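Local coordinates for protein glycogen synthase (Cyanobacterium sp. CLg1, PDB 6GNF) that belongs to the starch and bacterial glycogen synthases, two-domain glycosyltransferase-type enzymes, and holds adenosine-5'-diphosphate and a glycan in its pockets, at residues 32-37 with 68-73. Sequence-based numbering, arbitrary orientation.
Sequences APYSKT and YEDAWD. With GLC (alpha-D-glucopyranose), chain D.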
ATOM      1  N   ALA A  32      -2.192  -0.943  10.248  1.00 48.59           N
ATOM      2  CA  ALA A  32      -3.638  -0.969  10.427  1.00 49.86           C
ATOM      3  C   ALA A  32      -3.965  -1.754  11.689  1.00 49.61           C
ATOM      4  O   ALA A  32      -3.228  -2.661  12.059  1.00 49.51           O
ATOM      5  CB  ALA A  32      -4.321  -1.611   9.222  1.00 49.44           C
ATOM      6  N   PRO A  33      -5.072  -1.403  12.368  1.00 50.46           N
ATOM      7  CA  PRO A  33      -6.003  -0.318  12.066  1.00 51.08           C
ATOM      8  C   PRO A  33      -5.619   1.015  12.722  1.00 50.73           C
ATOM      9  O   PRO A  33      -6.343   1.983  12.623  1.00 53.35           O
ATOM     10  CB  PRO A  33      -7.319  -0.839  12.642  1.00 52.56           C
ATOM     11  CG  PRO A  33      -6.901  -1.656  13.826  1.00 52.02           C
ATOM     12  CD  PRO A  33      -5.514  -2.178  13.542  1.00 51.22           C
ATOM     13  N   TYR A  34      -4.431   1.101  13.295  1.00 50.59           N
ATOM     14  CA  TYR A  34      -4.027   2.282  14.057  1.00 51.26           C
ATOM     15  C   TYR A  34      -3.709   3.433  13.097  1.00 51.61           C
ATOM     16  O   TYR A  34      -4.111   4.577  13.297  1.00 51.80           O
ATOM     17  CB  TYR A  34      -2.771   1.954  14.860  1.00 52.05           C
ATOM     18  CG  TYR A  34      -2.910   0.787  15.818  1.00 54.38           C
ATOM     19  CD1 TYR A  34      -3.323   0.997  17.136  1.00 56.03           C
ATOM     20  CD2 TYR A  34      -2.612  -0.521  15.421  1.00 53.30           C
ATOM     21  CE1 TYR A  34      -3.446  -0.056  18.025  1.00 58.45           C
ATOM     22  CE2 TYR A  34      -2.735  -1.580  16.302  1.00 55.75           C
ATOM     23  CZ  TYR A  34      -3.152  -1.345  17.607  1.00 59.82           C
ATOM     24  OH  TYR A  34      -3.282  -2.370  18.529  1.00 60.97           O
ATOM     25  N   SER A  35      -2.923   3.110  12.074  1.00 49.97           N
ATOM     26  CA  SER A  35      -2.518   4.076  11.083  1.00 52.68           C
ATOM     27  C   SER A  35      -2.559   3.415   9.703  1.00 53.73           C
ATOM     28  O   SER A  35      -2.063   2.301   9.536  1.00 55.17           O
ATOM     29  CB  SER A  35      -1.100   4.567  11.424  1.00 50.37           C
ATOM     30  OG  SER A  35      -0.178   3.498  11.540  1.00 46.91           O
ATOM     31  N   LYS A  36      -3.086   4.117   8.707  1.00 58.52           N
ATOM     32  CA  LYS A  36      -3.342   3.533   7.400  1.00 60.22           C
ATOM     33  C   LYS A  36      -3.789   4.606   6.424  1.00 61.27           C
ATOM     34  O   LYS A  36      -4.675   5.388   6.734  1.00 66.90           O
ATOM     35  CB  LYS A  36      -4.450   2.496   7.529  1.00 63.19           C
ATOM     36  CG  LYS A  36      -5.014   1.956   6.204  1.00 67.45           C
ATOM     37  CD  LYS A  36      -5.610   0.551   6.355  1.00 70.12           C
ATOM     38  CE  LYS A  36      -6.977   0.372   5.693  1.00 74.39           C
ATOM     39  NZ  LYS A  36      -6.931   0.444   4.209  1.00 76.63           N
ATOM     40  N   THR A  37      -3.150   4.637   5.257  1.00 59.55           N
ATOM     41  CA  THR A  37      -3.510   5.522   4.139  1.00 60.10           C
ATOM     42  C   THR A  37      -3.807   4.647   2.906  1.00 57.92           C
ATOM     43  O   THR A  37      -4.114   5.153   1.825  1.00 59.63           O
ATOM     44  CB  THR A  37      -2.348   6.486   3.785  1.00 59.41           C
ATOM     45  OG1 THR A  37      -1.250   5.761   3.183  1.00 56.70           O
ATOM     46  CG2 THR A  37      -1.863   7.259   5.014  1.00 59.56           C
ATOM     47  N   TYR A  68      -2.931   6.020  21.079  1.00 56.88           N
ATOM     48  CA  TYR A  68      -3.686   4.773  20.931  1.00 57.04           C
ATOM     49  C   TYR A  68      -4.061   4.233  22.297  1.00 60.17           C
ATOM     50  O   TYR A  68      -3.202   4.116  23.166  1.00 60.78           O
ATOM     51  CB  TYR A  68      -2.874   3.735  20.159  1.00 55.30           C
ATOM     52  CG  TYR A  68      -2.325   4.265  18.853  1.00 53.56           C
ATOM     53  CD1 TYR A  68      -3.166   4.833  17.909  1.00 54.06           C
ATOM     54  CD2 TYR A  68      -0.963   4.205  18.568  1.00 52.45           C
ATOM     55  CE1 TYR A  68      -2.674   5.322  16.709  1.00 53.53           C
ATOM     56  CE2 TYR A  68      -0.464   4.695  17.376  1.00 52.16           C
ATOM     57  CZ  TYR A  68      -1.323   5.252  16.448  1.00 52.69           C
ATOM     58  OH  TYR A  68      -0.804   5.735  15.265  1.00 53.59           O
ATOM     59  N   GLU A  69      -5.335   3.900  22.473  1.00 65.09           N
ATOM     60  CA  GLU A  69      -5.874   3.578  23.798  1.00 69.61           C
ATOM     61  C   GLU A  69      -5.308   2.311  24.425  1.00 66.87           C
ATOM     62  O   GLU A  69      -5.165   2.241  25.635  1.00 66.93           O
ATOM     63  CB  GLU A  69      -7.397   3.462  23.742  1.00 75.98           C
ATOM     64  CG  GLU A  69      -8.099   4.800  23.577  1.00 81.73           C
ATOM     65  CD  GLU A  69      -9.533   4.775  24.062  1.00 90.24           C
ATOM     66  OE1 GLU A  69      -9.840   5.471  25.057  1.00 96.46           O
ATOM     67  OE2 GLU A  69     -10.356   4.052  23.460  1.00 96.30           O
ATOM     68  N   ASP A  70      -4.959   1.331  23.602  1.00 65.45           N
ATOM     69  CA  ASP A  70      -4.462   0.052  24.102  1.00 66.70           C
ATOM     70  C   ASP A  70      -2.935   0.021  24.310  1.00 66.18           C
ATOM     71  O   ASP A  70      -2.379  -1.027  24.634  1.00 67.63           O
ATOM     72  CB  ASP A  70      -4.888  -1.088  23.163  1.00 67.74           C
ATOM     73  CG  ASP A  70      -4.316  -0.950  21.760  1.00 67.29           C
ATOM     74  OD1 ASP A  70      -3.761   0.123  21.458  1.00 69.14           O
ATOM     75  OD2 ASP A  70      -4.503  -1.885  20.948  1.00 72.15           O
ATOM     76  N   ALA A  71      -2.267   1.163  24.156  1.00 62.19           N
ATOM     77  CA  ALA A  71      -0.814   1.215  24.224  1.00 63.15           C
ATOM     78  C   ALA A  71      -0.339   1.901  25.494  1.00 63.98           C
ATOM     79  O   ALA A  71      -0.683   3.044  25.740  1.00 66.99           O
ATOM     80  CB  ALA A  71      -0.265   1.958  23.020  1.00 62.84           C
ATOM     81  N   TRP A  72       0.539   1.244  26.240  1.00 62.73           N
ATOM     82  CA  TRP A  72       1.044   1.795  27.493  1.00 62.34           C
ATOM     83  C   TRP A  72       2.465   2.341  27.323  1.00 56.42           C
ATOM     84  O   TRP A  72       3.253   1.880  26.506  1.00 51.89           O
ATOM     85  CB  TRP A  72       0.995   0.740  28.616  1.00 67.15           C
ATOM     86  CG  TRP A  72       1.967  -0.433  28.447  1.00 72.45           C
ATOM     87  CD1 TRP A  72       3.286  -0.480  28.841  1.00 74.07           C
ATOM     88  CD2 TRP A  72       1.683  -1.713  27.846  1.00 75.49           C
ATOM     89  NE1 TRP A  72       3.831  -1.706  28.517  1.00 75.19           N
ATOM     90  CE2 TRP A  72       2.872  -2.477  27.909  1.00 76.44           C
ATOM     91  CE3 TRP A  72       0.541  -2.283  27.266  1.00 75.39           C
ATOM     92  CZ2 TRP A  72       2.948  -3.781  27.410  1.00 79.43           C
ATOM     93  CZ3 TRP A  72       0.622  -3.582  26.763  1.00 78.11           C
ATOM     94  CH2 TRP A  72       1.817  -4.315  26.840  1.00 79.41           C
ATOM     95  N   ASP A  73       2.812   3.322  28.143  1.00 56.21           N
ATOM     96  CA  ASP A  73       4.157   3.882  28.164  1.00 53.81           C
ATOM     97  C   ASP A  73       5.106   2.881  28.829  1.00 51.75           C
ATOM     98  O   ASP A  73       4.915   2.522  29.972  1.00 54.41           O
ATOM     99  CB  ASP A  73       4.150   5.208  28.940  1.00 55.59           C
ATOM    100  CG  ASP A  73       5.501   5.937  28.905  1.00 55.97           C
ATOM    101  OD1 ASP A  73       6.506   5.364  28.461  1.00 54.73           O
ATOM    102  OD2 ASP A  73       5.594   7.106  29.345  1.00 58.21           O
TER
HETATM  103  C1  GLC D   2       3.062   9.871   0.200  1.00 63.66           C
HETATM  104  C2  GLC D   2       4.124   8.923   0.780  1.00 61.89           C
HETATM  105  C3  GLC D   2       3.937   7.526   0.196  1.00 61.77           C
HETATM  106  C4  GLC D   2       2.512   7.041   0.455  1.00 61.78           C
HETATM  107  C5  GLC D   2       1.534   8.031  -0.191  1.00 61.14           C
HETATM  108  C6  GLC D   2       0.058   7.622  -0.073  1.00 60.16           C
HETATM  109  O2  GLC D   2       5.446   9.378   0.471  1.00 56.57           O
HETATM  110  O3  GLC D   2       4.880   6.602   0.738  1.00 56.20           O
HETATM  111  O4  GLC D   2       2.391   5.725  -0.096  1.00 59.14           O
HETATM  112  O5  GLC D   2       1.743   9.329   0.392  1.00 62.57           O
HETATM  113  O6  GLC D   2      -0.377   7.543   1.294  1.00 61.92           O
HETATM  114  O   HOH W   1      -2.485   6.891  13.629  1.00 51.35           O
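Y34 turns one edge of its ring against the face of Y68, a T-shaped pair with centroids 5.3 Å apart and planes at 69°. The touching edge is the CD1 side, with Y34 CD1 lying 3.8 Å from Y68 CG. Nearer the phenol end, Y34 CB sits over the same ring as a CH-pi contact, 4.1 Å from the Y68 centroid. With CG anti to the carbonyl carbon (chi1 -58°), the Y34 ring runs on past Y68 to the beta turn formed by 68-71. There Y34 OH donates to D70 OD2, 2.8 Å away, which receives it on its syn lone pair. D70 meets the ring at its edge, the two planes 31° apart, and OD1 lies 3.5 Å from Y34 CE1, close to the ring plane. At the hydroxyl end of Y68 a water bridges the segments: it accepts from Y68 OH at 2.6 Å and donates to Y34 O at 2.8 Å. S35 packs its CB near that phenol, whereas its OG bonds to V31 N. W103 meets both tyrosine rings, and H101 also meets Y34. The contact thus joins the loop between strand 23-27 and helix 39-54 to the turn leading into edge strand 72-82 of the N-terminal Rossmann-type sheet. Farther along the same loop, K36 touches adenosine-5'-diphosphate, and T37 OG1 accepts a hydrogen bond from O6 of the glucose, 2.7 Å away. Edge-to-face packing probably limits rotation of the Y34 ring, while D70 holds its hydroxyl end and probably polarises it; the water ties the Y34 carbonyl to the Y68 hydroxyl.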